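Local coordinates for single-stranded DNA-binding protein DdrB (Deinococcus radiodurans, PDB 4NOE), which binds single-stranded DNA and assists accurate annealing of complementary strands, probably as part of the response to DNA damage, at residues 85-91 with 103-109; 60-65 with 132-136; 7-11 with 31-35. All coordinates share one frame; numbering follows the deposited sequence.

Interaction 1. Residues 85-91 with 103-109. With nucleotides of chain F.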
loop_
_atom_site.group_PDB
_atom_site.type_symbol
_atom_site.label_atom_id
_atom_site.label_comp_id
_atom_site.label_asym_id
_atom_site.label_seq_id
_atom_site.Cartn_x
_atom_site.Cartn_y
_atom_site.Cartn_z
ATOM N N ALA E 85 14.341 -19.004 -16.703
ATOM C CA ALA E 85 15.073 -20.170 -16.207
ATOM C C ALA E 85 14.690 -20.415 -14.760
ATOM O O ALA E 85 14.672 -19.482 -13.958
ATOM C CB ALA E 85 16.575 -19.942 -16.313
ATOM N N TYR E 86 14.384 -21.659 -14.420
ATOM C CA TYR E 86 14.077 -22.003 -13.036
ATOM C C TYR E 86 15.107 -23.000 -12.533
ATOM O O TYR E 86 15.374 -23.995 -13.207
ATOM C CB TYR E 86 12.667 -22.606 -12.922
ATOM C CG TYR E 86 11.576 -21.628 -13.289
ATOM C CD1 TYR E 86 11.232 -21.416 -14.616
ATOM C CD2 TYR E 86 10.901 -20.912 -12.312
ATOM C CE1 TYR E 86 10.247 -20.519 -14.959
ATOM C CE2 TYR E 86 9.895 -19.993 -12.655
ATOM C CZ TYR E 86 9.587 -19.805 -13.978
ATOM O OH TYR E 86 8.599 -18.914 -14.351
ATOM N N ARG E 87 15.681 -22.733 -11.362
ATOM C CA ARG E 87 16.665 -23.646 -10.760
ATOM C C ARG E 87 16.031 -24.829 -10.043
ATOM O O ARG E 87 15.011 -24.682 -9.352
ATOM C CB ARG E 87 17.545 -22.910 -9.751
ATOM C CG ARG E 87 18.691 -22.150 -10.373
ATOM C CD ARG E 87 19.817 -21.886 -9.394
ATOM N NE ARG E 87 20.877 -21.136 -10.056
ATOM C CZ ARG E 87 20.872 -19.814 -10.208
ATOM N NH1 ARG E 87 21.875 -19.213 -10.833
ATOM N NH2 ARG E 87 19.866 -19.091 -9.733
ATOM N N ARG E 88 16.648 -25.996 -10.193
ATOM C CA ARG E 88 16.245 -27.185 -9.445
ATOM C C ARG E 88 16.768 -27.057 -8.007
ATOM O O ARG E 88 17.959 -26.859 -7.793
ATOM C CB ARG E 88 16.832 -28.424 -10.116
ATOM C CG ARG E 88 16.444 -29.752 -9.482
ATOM C CD ARG E 88 17.059 -30.916 -10.271
ATOM N NE ARG E 88 16.607 -32.215 -9.769
ATOM C CZ ARG E 88 17.146 -32.838 -8.721
ATOM N NH1 ARG E 88 18.158 -32.278 -8.054
ATOM N NH2 ARG E 88 16.668 -34.016 -8.338
ATOM N N ARG E 89 15.885 -27.151 -7.022
ATOM C CA ARG E 89 16.298 -27.018 -5.625
ATOM C C ARG E 89 15.867 -28.231 -4.806
ATOM O O ARG E 89 14.698 -28.620 -4.808
ATOM C CB ARG E 89 15.718 -25.722 -5.024
ATOM C CG ARG E 89 15.996 -24.493 -5.915
ATOM C CD ARG E 89 15.481 -23.205 -5.323
ATOM N NE ARG E 89 15.475 -22.110 -6.296
ATOM C CZ ARG E 89 16.505 -21.304 -6.531
ATOM N NH1 ARG E 89 17.652 -21.459 -5.868
ATOM N NH2 ARG E 89 16.385 -20.342 -7.437
ATOM N N GLU E 90 16.824 -28.835 -4.111
ATOM C CA GLU E 90 16.536 -30.004 -3.298
ATOM C C GLU E 90 16.243 -29.554 -1.878
ATOM O O GLU E 90 17.097 -28.966 -1.216
ATOM C CB GLU E 90 17.718 -30.982 -3.341
ATOM C CG GLU E 90 17.916 -31.612 -4.719
ATOM C CD GLU E 90 19.141 -32.512 -4.821
ATOM O OE1 GLU E 90 20.026 -32.434 -3.945
ATOM O OE2 GLU E 90 19.227 -33.294 -5.795
ATOM N N LEU E 91 15.029 -29.819 -1.416
ATOM C CA LEU E 91 14.636 -29.428 -0.068
ATOM C C LEU E 91 14.525 -30.670 0.814
ATOM O O LEU E 91 13.609 -31.482 0.651
ATOM C CB LEU E 91 13.301 -28.685 -0.101
ATOM C CG LEU E 91 13.111 -27.592 -1.164
ATOM C CD1 LEU E 91 11.728 -26.953 -1.056
ATOM C CD2 LEU E 91 14.184 -26.527 -1.056
ATOM N N ALA E 103 10.347 -34.281 2.103
ATOM C CA ALA E 103 11.357 -33.895 1.131
ATOM C C ALA E 103 10.654 -33.312 -0.091
ATOM O O ALA E 103 9.514 -33.665 -0.387
ATOM C CB ALA E 103 12.182 -35.091 0.741
ATOM N N ALA E 104 11.317 -32.407 -0.798
ATOM C CA ALA E 104 10.710 -31.833 -1.991
ATOM C C ALA E 104 11.773 -31.396 -2.982
ATOM O O ALA E 104 12.928 -31.148 -2.608
ATOM C CB ALA E 104 9.784 -30.668 -1.624
ATOM N N ILE E 105 11.384 -31.335 -4.251
ATOM C CA ILE E 105 12.254 -30.810 -5.291
ATOM C C ILE E 105 11.505 -29.645 -5.884
ATOM O O ILE E 105 10.422 -29.819 -6.451
ATOM C CB ILE E 105 12.530 -31.840 -6.381
ATOM C CG1 ILE E 105 12.963 -33.169 -5.759
ATOM C CG2 ILE E 105 13.612 -31.326 -7.325
ATOM C CD1 ILE E 105 14.281 -33.072 -5.031
ATOM N N LYS E 106 12.059 -28.451 -5.736
ATOM C CA LYS E 106 11.345 -27.255 -6.156
ATOM C C LYS E 106 12.073 -26.605 -7.325
ATOM O O LYS E 106 13.301 -26.546 -7.348
ATOM C CB LYS E 106 11.224 -26.271 -4.982
ATOM C CG LYS E 106 10.382 -25.045 -5.293
ATOM C CD LYS E 106 10.038 -24.208 -4.052
ATOM C CE LYS E 106 9.139 -23.043 -4.486
ATOM N NZ LYS E 106 8.755 -22.063 -3.424
ATOM N N TYR E 107 11.301 -26.147 -8.304
ATOM C CA TYR E 107 11.831 -25.385 -9.418
ATOM C C TYR E 107 11.339 -23.962 -9.270
ATOM O O TYR E 107 10.124 -23.698 -9.344
ATOM C CB TYR E 107 11.380 -25.994 -10.758
ATOM C CG TYR E 107 12.105 -27.283 -11.053
ATOM C CD1 TYR E 107 11.713 -28.481 -10.454
ATOM C CD2 TYR E 107 13.199 -27.302 -11.904
ATOM C CE1 TYR E 107 12.385 -29.660 -10.714
ATOM C CE2 TYR E 107 13.879 -28.486 -12.171
ATOM C CZ TYR E 107 13.473 -29.651 -11.569
ATOM O OH TYR E 107 14.146 -30.821 -11.835
ATOM N N SER E 108 12.283 -23.052 -9.042
ATOM C CA SER E 108 11.967 -21.641 -8.816
ATOM C C SER E 108 13.108 -20.730 -9.249
ATOM O O SER E 108 14.266 -21.161 -9.339
ATOM C CB SER E 108 11.678 -21.391 -7.329
ATOM O OG SER E 108 12.865 -21.556 -6.557
ATOM N N ARG E 109 12.777 -19.464 -9.481
ATOM C CA ARG E 109 13.755 -18.441 -9.841
ATOM C C ARG E 109 13.542 -17.197 -8.985
ATOM O O ARG E 109 12.487 -17.021 -8.348
ATOM C CB ARG E 109 13.583 -18.053 -11.308
ATOM C CG ARG E 109 12.206 -17.453 -11.600
ATOM C CD ARG E 109 11.976 -17.183 -13.095
ATOM N NE ARG E 109 10.588 -16.771 -13.362
ATOM C CZ ARG E 109 10.130 -15.530 -13.194
ATOM N NH1 ARG E 109 10.932 -14.562 -12.749
ATOM N NH2 ARG E 109 8.869 -15.255 -13.454
ATOM P P DT F 26 15.230 -22.570 2.826
ATOM O OP1 DT F 26 16.247 -23.348 3.441
ATOM O OP2 DT F 26 15.030 -21.229 3.243
ATOM O "O5'" DT F 26 15.416 -22.515 1.257
ATOM C "C5'" DT F 26 15.943 -23.584 0.477
ATOM C "C4'" DT F 26 15.933 -23.232 -0.990
ATOM O "O4'" DT F 26 14.598 -22.885 -1.410
ATOM C "C3'" DT F 26 16.818 -22.050 -1.369
ATOM O "O3'" DT F 26 17.483 -22.255 -2.607
ATOM C "C2'" DT F 26 15.818 -20.938 -1.594
ATOM C "C1'" DT F 26 14.631 -21.696 -2.148
ATOM N N1 DT F 26 13.327 -21.058 -1.991
ATOM C C2 DT F 26 12.382 -21.158 -2.984
ATOM O O2 DT F 26 12.587 -21.706 -4.043
ATOM N N3 DT F 26 11.177 -20.592 -2.680
ATOM C C4 DT F 26 10.834 -19.939 -1.519
ATOM O O4 DT F 26 9.714 -19.490 -1.381
ATOM C C5 DT F 26 11.861 -19.899 -0.512
ATOM C C7 DT F 26 11.569 -19.237 0.793
ATOM C C6 DT F 26 13.039 -20.450 -0.795
ATOM P P DC F 28 19.738 -18.377 -6.549
ATOM O OP1 DC F 28 18.988 -18.919 -7.641
ATOM O OP2 DC F 28 21.155 -18.355 -6.673
ATOM O "O5'" DC F 28 19.275 -16.890 -6.263
ATOM C "C5'" DC F 28 17.941 -16.470 -6.455
ATOM C "C4'" DC F 28 17.885 -14.968 -6.538
ATOM O "O4'" DC F 28 18.423 -14.402 -5.338
ATOM C "C3'" DC F 28 18.701 -14.375 -7.669
ATOM O "O3'" DC F 28 17.799 -14.286 -8.751
ATOM C "C2'" DC F 28 19.113 -13.023 -7.121
ATOM C "C1'" DC F 28 19.093 -13.196 -5.606
ATOM N N1 DC F 28 20.397 -13.266 -4.934
ATOM C C2 DC F 28 20.638 -12.446 -3.828
ATOM O O2 DC F 28 19.772 -11.640 -3.481
ATOM N N3 DC F 28 21.817 -12.541 -3.181
ATOM C C4 DC F 28 22.725 -13.429 -3.581
ATOM N N4 DC F 28 23.874 -13.486 -2.914
ATOM C C5 DC F 28 22.496 -14.293 -4.687
ATOM C C6 DC F 28 21.327 -14.184 -5.324
ATOM P P DG F 27 18.757 -23.118 -2.757
ATOM O OP1 DG F 27 18.704 -23.771 -4.005
ATOM O OP2 DG F 27 18.983 -23.851 -1.564
ATOM O "O5'" DG F 27 19.898 -22.115 -3.180
ATOM C "C5'" DG F 27 20.283 -20.957 -2.470
ATOM C "C4'" DG F 27 19.434 -19.774 -2.854
ATOM O "O4'" DG F 27 19.370 -18.956 -1.675
ATOM C "C3'" DG F 27 19.946 -18.860 -3.965
ATOM O "O3'" DG F 27 19.349 -19.139 -5.232
ATOM C "C2'" DG F 27 19.456 -17.507 -3.505
ATOM C "C1'" DG F 27 19.616 -17.615 -2.000
ATOM N N9 DG F 27 20.972 -17.305 -1.599
ATOM C C8 DG F 27 22.113 -17.633 -2.286
ATOM N N7 DG F 27 23.195 -17.172 -1.729
ATOM C C5 DG F 27 22.737 -16.469 -0.627
ATOM C C6 DG F 27 23.447 -15.762 0.359
ATOM O O6 DG F 27 24.663 -15.600 0.459
ATOM N N1 DG F 27 22.598 -15.230 1.315
ATOM C C2 DG F 27 21.234 -15.341 1.310
ATOM N N2 DG F 27 20.591 -14.731 2.319
ATOM N N3 DG F 27 20.556 -16.005 0.398
ATOM C C4 DG F 27 21.366 -16.543 -0.533
HETATM O O HOH W 1 6.368 -16.425 -14.577
#

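Interaction 2. Residues 60-65 with 132-136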
loop_
_atom_site.group_PDB
_atom_site.type_symbol
_atom_site.label_atom_id
_atom_site.label_comp_id
_atom_site.label_asym_id
_atom_site.label_seq_id
_atom_site.Cartn_x
_atom_site.Cartn_y
_atom_site.Cartn_z
ATOM N N PHE E 60 10.359 -36.598 -15.334
ATOM C CA PHE E 60 9.197 -35.809 -15.703
ATOM C C PHE E 60 9.308 -35.311 -17.143
ATOM O O PHE E 60 10.371 -34.873 -17.581
ATOM C CB PHE E 60 9.053 -34.625 -14.748
ATOM C CG PHE E 60 7.821 -33.822 -14.975
ATOM C CD1 PHE E 60 6.591 -34.289 -14.555
ATOM C CD2 PHE E 60 7.892 -32.592 -15.614
ATOM C CE1 PHE E 60 5.444 -33.537 -14.762
ATOM C CE2 PHE E 60 6.757 -31.849 -15.832
ATOM C CZ PHE E 60 5.527 -32.323 -15.406
ATOM N N ASP E 61 8.210 -35.375 -17.884
ATOM C CA ASP E 61 8.222 -34.851 -19.242
ATOM C C ASP E 61 7.850 -33.377 -19.190
ATOM O O ASP E 61 6.670 -33.020 -19.112
ATOM C CB ASP E 61 7.256 -35.631 -20.132
ATOM C CG ASP E 61 7.408 -35.287 -21.605
ATOM O OD1 ASP E 61 8.055 -34.260 -21.934
ATOM O OD2 ASP E 61 6.869 -36.048 -22.442
ATOM N N TRP E 62 8.863 -32.522 -19.236
ATOM C CA TRP E 62 8.644 -31.088 -19.109
ATOM C C TRP E 62 7.881 -30.509 -20.292
ATOM O O TRP E 62 7.290 -29.430 -20.180
ATOM C CB TRP E 62 9.973 -30.354 -18.882
ATOM C CG TRP E 62 10.560 -30.624 -17.502
ATOM C CD1 TRP E 62 11.516 -31.544 -17.187
ATOM C CD2 TRP E 62 10.191 -29.991 -16.265
ATOM N NE1 TRP E 62 11.777 -31.512 -15.837
ATOM C CE2 TRP E 62 10.981 -30.568 -15.248
ATOM C CE3 TRP E 62 9.281 -28.984 -15.923
ATOM C CZ2 TRP E 62 10.893 -30.168 -13.902
ATOM C CZ3 TRP E 62 9.184 -28.588 -14.582
ATOM C CH2 TRP E 62 9.992 -29.181 -13.590
ATOM N N SER E 63 7.866 -31.221 -21.420
ATOM C CA SER E 63 7.122 -30.732 -22.586
ATOM C C SER E 63 5.615 -30.706 -22.312
ATOM O O SER E 63 4.864 -29.986 -22.984
ATOM C CB SER E 63 7.428 -31.566 -23.843
ATOM O OG SER E 63 6.756 -32.818 -23.804
ATOM N N LEU E 64 5.172 -31.478 -21.322
ATOM C CA LEU E 64 3.764 -31.445 -20.915
ATOM C C LEU E 64 3.339 -30.031 -20.533
ATOM O O LEU E 64 2.208 -29.630 -20.822
ATOM C CB LEU E 64 3.483 -32.435 -19.776
ATOM C CG LEU E 64 3.482 -33.911 -20.192
ATOM C CD1 LEU E 64 3.523 -34.847 -18.978
ATOM C CD2 LEU E 64 2.260 -34.220 -21.058
ATOM N N ILE E 65 4.244 -29.261 -19.922
ATOM C CA ILE E 65 3.895 -27.877 -19.570
ATOM C C ILE E 65 4.647 -26.851 -20.405
ATOM O O ILE E 65 4.812 -25.697 -19.979
ATOM C CB ILE E 65 4.105 -27.565 -18.074
ATOM C CG1 ILE E 65 5.584 -27.655 -17.694
ATOM C CG2 ILE E 65 3.248 -28.490 -17.206
ATOM C CD1 ILE E 65 5.885 -27.218 -16.240
ATOM N N LEU E 132 7.822 -22.401 -10.343
ATOM C CA LEU E 132 7.292 -23.103 -11.509
ATOM C C LEU E 132 6.593 -24.390 -11.081
ATOM O O LEU E 132 5.469 -24.689 -11.524
ATOM C CB LEU E 132 8.417 -23.443 -12.490
ATOM C CG LEU E 132 7.987 -24.327 -13.669
ATOM C CD1 LEU E 132 6.976 -23.627 -14.576
ATOM C CD2 LEU E 132 9.204 -24.761 -14.477
ATOM N N ALA E 133 7.268 -25.160 -10.228
ATOM C CA ALA E 133 6.800 -26.510 -9.898
ATOM C C ALA E 133 7.438 -27.034 -8.617
ATOM O O ALA E 133 8.577 -26.681 -8.271
ATOM C CB ALA E 133 7.076 -27.499 -11.077
ATOM N N ILE E 134 6.708 -27.884 -7.911
ATOM C CA ILE E 134 7.307 -28.560 -6.770
ATOM C C ILE E 134 6.954 -30.041 -6.765
ATOM O O ILE E 134 5.781 -30.416 -6.850
ATOM C CB ILE E 134 6.938 -27.891 -5.429
ATOM C CG1 ILE E 134 7.444 -28.732 -4.258
ATOM C CG2 ILE E 134 5.443 -27.686 -5.312
ATOM C CD1 ILE E 134 7.565 -27.938 -2.964
ATOM N N PHE E 135 7.975 -30.886 -6.697
ATOM C CA PHE E 135 7.737 -32.317 -6.680
ATOM C C PHE E 135 7.782 -32.762 -5.224
ATOM O O PHE E 135 8.784 -32.553 -4.514
ATOM C CB PHE E 135 8.751 -33.042 -7.571
ATOM C CG PHE E 135 8.648 -32.656 -9.036
ATOM C CD1 PHE E 135 9.164 -31.449 -9.492
ATOM C CD2 PHE E 135 8.019 -33.491 -9.949
ATOM C CE1 PHE E 135 9.059 -31.082 -10.825
ATOM C CE2 PHE E 135 7.915 -33.132 -11.286
ATOM C CZ PHE E 135 8.437 -31.920 -11.722
ATOM N N ARG E 136 6.679 -33.338 -4.765
ATOM C CA ARG E 136 6.485 -33.545 -3.339
ATOM C C ARG E 136 5.335 -34.500 -3.039
ATOM O O ARG E 136 4.189 -34.253 -3.424
ATOM C CB ARG E 136 6.234 -32.202 -2.660
ATOM C CG ARG E 136 5.788 -32.299 -1.210
ATOM C CD ARG E 136 5.678 -30.913 -0.610
ATOM N NE ARG E 136 4.593 -30.133 -1.202
ATOM C CZ ARG E 136 4.437 -28.825 -1.030
ATOM N NH1 ARG E 136 5.310 -28.138 -0.302
ATOM N NH2 ARG E 136 3.420 -28.197 -1.603
#

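Interaction 3. Residues 7-11 with 31-35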
loop_
_atom_site.group_PDB
_atom_site.type_symbol
_atom_site.label_atom_id
_atom_site.label_comp_id
_atom_site.label_asym_id
_atom_site.label_seq_id
_atom_site.Cartn_x
_atom_site.Cartn_y
_atom_site.Cartn_z
ATOM N N GLN E 7 -11.084 -29.660 -27.257
ATOM C CA GLN E 7 -10.286 -28.541 -27.725
ATOM C C GLN E 7 -9.342 -28.135 -26.606
ATOM O O GLN E 7 -9.691 -28.189 -25.428
ATOM C CB GLN E 7 -11.168 -27.345 -28.093
ATOM C CG GLN E 7 -12.021 -27.533 -29.338
ATOM C CD GLN E 7 -12.826 -26.282 -29.650
ATOM O OE1 GLN E 7 -13.776 -25.947 -28.938
ATOM N NE2 GLN E 7 -12.433 -25.571 -30.705
ATOM N N ILE E 8 -8.134 -27.749 -26.964
ATOM C CA ILE E 8 -7.219 -27.266 -25.950
ATOM C C ILE E 8 -6.701 -25.912 -26.390
ATOM O O ILE E 8 -6.381 -25.716 -27.564
ATOM C CB ILE E 8 -6.095 -28.289 -25.617
ATOM C CG1 ILE E 8 -4.958 -27.620 -24.848
ATOM C CG2 ILE E 8 -5.543 -28.953 -26.870
ATOM C CD1 ILE E 8 -3.889 -28.613 -24.395
ATOM N N GLU E 9 -6.679 -24.965 -25.458
ATOM C CA GLU E 9 -6.223 -23.621 -25.760
ATOM C C GLU E 9 -4.781 -23.471 -25.337
ATOM O O GLU E 9 -4.427 -23.743 -24.185
ATOM C CB GLU E 9 -7.088 -22.571 -25.039
ATOM N N PHE E 10 -3.945 -23.048 -26.275
ATOM C CA PHE E 10 -2.539 -22.820 -25.991
ATOM C C PHE E 10 -2.218 -21.342 -26.093
ATOM O O PHE E 10 -2.925 -20.577 -26.759
ATOM C CB PHE E 10 -1.645 -23.531 -27.012
ATOM C CG PHE E 10 -1.637 -25.032 -26.902
ATOM C CD1 PHE E 10 -0.901 -25.665 -25.911
ATOM C CD2 PHE E 10 -2.320 -25.807 -27.824
ATOM C CE1 PHE E 10 -0.869 -27.039 -25.823
ATOM C CE2 PHE E 10 -2.285 -27.185 -27.750
ATOM C CZ PHE E 10 -1.558 -27.804 -26.745
ATOM N N ILE E 11 -1.135 -20.961 -25.433
ATOM C CA ILE E 11 -0.466 -19.714 -25.697
ATOM C C ILE E 11 0.823 -20.132 -26.397
ATOM O O ILE E 11 1.617 -20.895 -25.842
ATOM C CB ILE E 11 -0.120 -18.980 -24.403
ATOM C CG1 ILE E 11 -1.392 -18.621 -23.630
ATOM C CG2 ILE E 11 0.679 -17.717 -24.718
ATOM C CD1 ILE E 11 -2.310 -17.640 -24.367
ATOM N N VAL E 31 -0.885 -34.578 -27.585
ATOM C CA VAL E 31 -1.021 -33.259 -28.184
ATOM C C VAL E 31 -0.265 -32.230 -27.345
ATOM O O VAL E 31 0.468 -31.401 -27.891
ATOM C CB VAL E 31 -2.503 -32.873 -28.328
ATOM C CG1 VAL E 31 -2.647 -31.435 -28.796
ATOM C CG2 VAL E 31 -3.192 -33.850 -29.295
ATOM N N GLN E 32 -0.418 -32.300 -26.021
ATOM C CA GLN E 32 0.301 -31.378 -25.133
ATOM C C GLN E 32 1.808 -31.495 -25.290
ATOM O O GLN E 32 2.506 -30.482 -25.360
ATOM C CB GLN E 32 -0.084 -31.591 -23.667
ATOM C CG GLN E 32 -1.233 -30.718 -23.191
ATOM C CD GLN E 32 -1.616 -31.029 -21.761
ATOM O OE1 GLN E 32 -0.906 -30.663 -20.818
ATOM N NE2 GLN E 32 -2.730 -31.726 -21.590
ATOM N N ARG E 33 2.307 -32.728 -25.371
ATOM C CA ARG E 33 3.736 -32.935 -25.590
ATOM C C ARG E 33 4.166 -32.341 -26.925
ATOM O O ARG E 33 5.248 -31.754 -27.036
ATOM C CB ARG E 33 4.086 -34.427 -25.577
ATOM C CG ARG E 33 3.869 -35.099 -24.242
ATOM C CD ARG E 33 4.288 -36.554 -24.297
ATOM N NE ARG E 33 4.616 -37.029 -22.960
ATOM C CZ ARG E 33 3.798 -37.752 -22.210
ATOM N NH1 ARG E 33 2.609 -38.101 -22.683
ATOM N NH2 ARG E 33 4.177 -38.139 -20.999
ATOM N N HIS E 34 3.323 -32.504 -27.942
ATOM C CA HIS E 34 3.704 -32.072 -29.283
ATOM C C HIS E 34 3.901 -30.561 -29.349
ATOM O O HIS E 34 4.954 -30.093 -29.772
ATOM C CB HIS E 34 2.685 -32.532 -30.326
ATOM C CG HIS E 34 2.895 -31.933 -31.681
ATOM N ND1 HIS E 34 3.697 -32.516 -32.639
ATOM C CD2 HIS E 34 2.407 -30.797 -32.238
ATOM C CE1 HIS E 34 3.689 -31.771 -33.730
ATOM N NE2 HIS E 34 2.915 -30.722 -33.514
ATOM N N TYR E 35 2.902 -29.787 -28.934
ATOM C CA TYR E 35 3.065 -28.336 -28.979
ATOM C C TYR E 35 3.926 -27.835 -27.824
ATOM O O TYR E 35 4.499 -26.736 -27.888
ATOM C CB TYR E 35 1.714 -27.626 -29.023
ATOM C CG TYR E 35 0.929 -27.941 -30.281
ATOM C CD1 TYR E 35 1.199 -27.292 -31.479
ATOM C CD2 TYR E 35 -0.079 -28.892 -30.265
ATOM C CE1 TYR E 35 0.473 -27.578 -32.625
ATOM C CE2 TYR E 35 -0.801 -29.188 -31.399
ATOM C CZ TYR E 35 -0.524 -28.530 -32.572
ATOM O OH TYR E 35 -1.258 -28.839 -33.694
#

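Interaction 1. Residues 85-91 with 103-109
Arg89 crosses the strand pair to grip Ser108 side-on and carries that grip on to the DNA. Arg89 CB lies 3.5 Å from Lys106 O. CG, anti to the carbonyl carbon (chi1 -50°), passes OP1 of DG27 of chain F, and CD skirts Ser108 OG. Arg89 NE then donates to Ser108 OG at 2.7 Å, while Arg89 NH2 donates to Ser108 O at 3.0 Å. Arg87 N reaches that same Ser108 O from the opposite face of the carbonyl plane. Arg89 NH1 donates to O3' of DG27 of chain F at 2.9 Å and to OP1 of DG27 of chain F at 3.2 Å, so the guanidinium is pinned by protein and DNA backbone together. Ser108 OG donates a short hydrogen bond to O2 of DT26 of chain F (2.5 Å), a contact with the base itself. At the far end of the pair, Arg109 lays CD over the Tyr86 ring and gives a straight NE bond to Tyr86 OH (3.1 Å, 179°); Arg109 NH1 is salt-bridged to Asp115. The two antiparallel strands sit mid-sheet, strand 77-81 flanking Tyr86 and Arg88, strand 128-135 flanking Ile105 and Tyr107, with the DNA on the side of Arg87, Arg89 and Ser108.

Interaction 2. Residues 60-65 with 132-136
Phe135 drives its ring edge at the face of Phe60: Phe135 CE2 comes within 3.7 Å of Phe60 CD1, the centroids are 5.2 Å apart and the planes stand at 75°, an edge-to-face pair. The same ring also meets Trp62 with its rim. Phe135 CE1 approaches Trp62 CH2 to 3.5 Å, at an oblique tilt that is neither a stack nor edge-to-face. Within segment 60-65, Phe60 CD2 rests over the Trp62 ring, which ties the three aromatics into one cluster. Phe60 CG lies anti to its backbone N (chi1 -175°), a turn that brings the ring face round to Phe135. Phe52 extends the cluster, touching both phenylalanines.

The strand here is not regular. Leu132 and Ala133 both face Tyr107 on the neighbouring strand 104-110, a classic beta bulge, and the chain turns a corner at Leu132.

The aliphatic contacts lie at this bend. Leu132 CD2 meets Trp62 CZ3 at 3.8 Å, while its other methyl, Leu132 CD1, runs tip to tip into Ile65 CD1 at 4.1 Å. Ala133 CB comes up at the edge of the indole, near its plane, by CH2.

No hydrogen bond joins the two segments; the polar work is done inside 60-65. Asp61 OD1 accepts both Ser63 OG, at 2.7 Å, and Ser63 N, from one face of the carboxylate, making an Asx turn that leads into the 3-10 turn at 62-64. The second carboxylate oxygen, Asp61 OD2, is salt-bridged to Arg33 of helix 28-37.

Interaction 3. Residues 7-11 with 31-35
Val31 O accepts the helical bond from Tyr35 N at 3.1 Å, and Phe10 CZ lies 4.3 Å from Val31 O, which is obliquely placed to the ring. No hydrogen bond links strand to helix here, so the rest is packing. Phe10 carries most of it, as its ring is held on both faces: Tyr35 CB sits over one, 4.2 Å from the Phe10 centroid, a CH-pi contact, while Ile8 CG1 from its own strand covers the opposite face. The Phe10 ring then meets the Tyr35 ring obliquely, Phe10 CE2 approaching Tyr35 CD2 to 3.8 Å with the planes 47° apart. Phe10 CG anti to the carbonyl carbon (chi1 -70°) lets the ring lean toward the helix, where Phe10 CZ also meets Val31 CG1.

This is one helix laid along a two-stranded hairpin. The axes of segments 7-11 and 31-35 pass 10.9 Å apart, running in roughly the same direction, and strand 17-22 pairs with strand 6-11. The sheet does not stop there: Gln7, Ile8 and Glu9 form an antiparallel ladder with a strand of a second subunit, so this contact lies beside an assembly interface.

With an alanine at Phe10, the helix would probably lose its main ring partner on the strand, and a gap would open between Tyr35 CB and Ile8 CG1, which now cover the two faces of the ring.

Two residues earlier on the strand, Ile8 CG1 anti to the backbone N (chi1 165°) carries Ile8 CD1 out to Gln32 CG, 3.6 Å away, the two side chains crossing at about a right angle. Ile8 CG2 touches Val31 CG1. Tyr35 stacks on Trp40 as well, and Gln32 packs against Ala16 of the second subunit.

Along the chain interaction 3 closes first; interaction 2 then opens, and both strands of interaction 1 come before its second half. Interactions 1 and 2 share one mixed sheet, their centres 11 Å apart, with strands 104-110 and 128-135 as neighbours: Tyr107 N probably bonds Ala133 O, and the Tyr107 ring meets Trp62. Interaction 3 belongs to the separate hairpin and helix, its centre 16 Å from that of interaction 2, and the Asp61–Arg33 salt bridge joins the two. Interactions 1 and 3 lie 25 Å apart, centre to centre, so the DNA-contacting strands of interaction 1 and the subunit-pairing strand of interaction 3 lie on opposite sides of the chain's centre, with the aromatic cluster between.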